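Local coordinates for chromosomal replication initiator protein dnaA (PDB 2Z4S) that binds and hydrolyses ATP and, in its ATP-bound form, assembles on the replication origin to start chromosome replication, at residues 212-217 and 243-248. Numbering follows the deposited sequence.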
# COMPACT_ATOMS: atom_id res chain seq x y z
N VAL A 212 -2.98 -16.71 14.02
CA VAL A 212 -2.36 -16.38 12.74
C VAL A 212 -0.94 -15.85 12.96
O VAL A 212 -0.02 -16.23 12.24
CB VAL A 212 -3.15 -15.30 11.99
CG1 VAL A 212 -2.31 -14.73 10.86
CG2 VAL A 212 -4.43 -15.90 11.41
N GLN A 213 -0.78 -14.96 13.94
CA GLN A 213 0.52 -14.39 14.23
C GLN A 213 1.61 -15.46 14.27
O GLN A 213 2.67 -15.32 13.65
CB GLN A 213 0.48 -13.62 15.55
CG GLN A 213 -0.23 -12.29 15.45
CD GLN A 213 -0.07 -11.45 16.69
OE1 GLN A 213 1.02 -11.36 17.25
NE2 GLN A 213 -1.15 -10.79 17.12
N THR A 214 1.33 -16.55 14.98
CA THR A 214 2.29 -17.63 15.08
C THR A 214 2.63 -18.23 13.72
O THR A 214 3.80 -18.39 13.39
CB THR A 214 1.76 -18.74 16.00
OG1 THR A 214 1.77 -18.27 17.35
CG2 THR A 214 2.62 -19.99 15.89
N GLU A 215 1.60 -18.56 12.94
CA GLU A 215 1.80 -19.16 11.62
C GLU A 215 2.59 -18.22 10.71
O GLU A 215 3.50 -18.66 9.99
CB GLU A 215 0.44 -19.50 10.99
CG GLU A 215 0.47 -20.16 9.60
CD GLU A 215 1.29 -21.45 9.56
OE1 GLU A 215 1.26 -22.21 10.55
OE2 GLU A 215 1.95 -21.70 8.53
N LEU A 216 2.25 -16.93 10.75
CA LEU A 216 2.93 -15.93 9.94
C LEU A 216 4.40 -15.98 10.33
O LEU A 216 5.28 -16.01 9.47
CB LEU A 216 2.38 -14.53 10.22
CG LEU A 216 2.35 -13.48 9.10
CD1 LEU A 216 2.24 -12.11 9.73
CD2 LEU A 216 3.59 -13.55 8.26
N PHE A 217 4.63 -16.00 11.64
CA PHE A 217 5.98 -16.07 12.21
C PHE A 217 6.90 -17.07 11.52
O PHE A 217 8.00 -16.72 11.10
CB PHE A 217 5.90 -16.42 13.70
CG PHE A 217 7.24 -16.53 14.36
CD1 PHE A 217 7.97 -15.38 14.67
CD2 PHE A 217 7.80 -17.77 14.61
CE1 PHE A 217 9.24 -15.48 15.23
CE2 PHE A 217 9.07 -17.87 15.16
CZ PHE A 217 9.79 -16.72 15.48
N GLU A 243 -0.85 -6.06 21.13
CA GLU A 243 -1.13 -7.50 21.10
C GLU A 243 -0.37 -8.20 19.98
O GLU A 243 -0.96 -8.82 19.09
CB GLU A 243 -2.64 -7.74 20.95
CG GLU A 243 -3.46 -7.13 22.07
CD GLU A 243 -4.95 -7.42 21.97
OE1 GLU A 243 -5.33 -8.61 21.93
OE2 GLU A 243 -5.75 -6.46 21.93
N PHE A 244 0.95 -8.10 20.04
CA PHE A 244 1.79 -8.71 19.02
C PHE A 244 2.99 -9.47 19.58
O PHE A 244 3.78 -8.93 20.37
CB PHE A 244 2.27 -7.64 18.03
CG PHE A 244 1.70 -7.79 16.65
CD1 PHE A 244 0.39 -7.43 16.38
CD2 PHE A 244 2.47 -8.33 15.62
CE1 PHE A 244 -0.15 -7.61 15.10
CE2 PHE A 244 1.95 -8.52 14.35
CZ PHE A 244 0.64 -8.16 14.09
N GLN A 245 3.14 -10.72 19.17
CA GLN A 245 4.25 -11.55 19.60
C GLN A 245 5.59 -10.86 19.34
O GLN A 245 5.98 -10.66 18.19
CB GLN A 245 4.19 -12.91 18.89
CG GLN A 245 3.02 -13.77 19.33
CD GLN A 245 2.78 -14.98 18.43
OE1 GLN A 245 3.73 -15.63 17.99
NE2 GLN A 245 1.51 -15.29 18.19
N ASP A 246 6.30 -10.50 20.41
CA ASP A 246 7.60 -9.85 20.31
C ASP A 246 8.51 -10.51 19.28
O ASP A 246 9.33 -9.85 18.65
CB ASP A 246 8.31 -9.88 21.66
CG ASP A 246 7.45 -9.35 22.78
OD1 ASP A 246 7.16 -8.13 22.78
OD2 ASP A 246 7.05 -10.15 23.66
N ARG A 247 8.39 -11.82 19.13
CA ARG A 247 9.24 -12.52 18.18
C ARG A 247 8.91 -12.11 16.75
O ARG A 247 9.79 -12.09 15.89
CB ARG A 247 9.11 -14.03 18.33
CG ARG A 247 7.69 -14.53 18.39
CD ARG A 247 7.68 -16.04 18.39
NE ARG A 247 6.33 -16.56 18.25
CZ ARG A 247 6.04 -17.83 18.00
NH1 ARG A 247 7.02 -18.71 17.87
NH2 ARG A 247 4.78 -18.21 17.86
N LEU A 248 7.64 -11.80 16.50
CA LEU A 248 7.22 -11.35 15.18
C LEU A 248 7.73 -9.92 15.03
O LEU A 248 8.47 -9.61 14.09
CB LEU A 248 5.70 -11.34 15.08
CG LEU A 248 5.12 -12.25 14.01
CD1 LEU A 248 3.68 -11.82 13.78
CD2 LEU A 248 5.93 -12.16 12.73
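In the AAA+ domain of DnaA, the helices that follow two neighbouring strands of the parallel sheet, 197-201 and 229-234, meet here: helix 210-224 packs against the loop leading into helix 246-253 and that helix's first turn. The contact lies away from the nucleotide site. Q213 reaches out extended and hydrogen-bonds to the incoming backbone with both ends of its amide. Its OE1 accepts a hydrogen bond from N of the N-cap residue Q245 at 2.9 Å, nearly along the C=O axis, while NE2 gives a straight, in-plane hydrogen bond to E243 O at 2.8 Å and a second hydrogen bond to L206 O. With three hydrogen bonds on it, the amide has little freedom to rotate, and it lies nearly parallel to the F244 ring, 20° between planes, with OE1 over one face. The Q245 side chain turns back to the same helix, its NE2 donating a hydrogen bond to T214 OG1 at 3.1 Å. Its OE1 receives both NE and NH2 of R247, a side-on grip on one oxygen; the guanidinium lies flat on the F217 ring, centres 4.1 Å apart and planes at 23°. The R247 chain runs extended across that same face, so CD sits over the ring centre, 3.6 Å from the F217 centroid. An alanine here would remove this cation-pi and CH-pi cover and the two R247 donors to Q245 OE1, and would probably loosen the Q245 amide facing T214. Deeper in, L248 brings CD2 to 3.9 Å from F217 CA, and its CD1 rests 4.3 Å from L216 CD1.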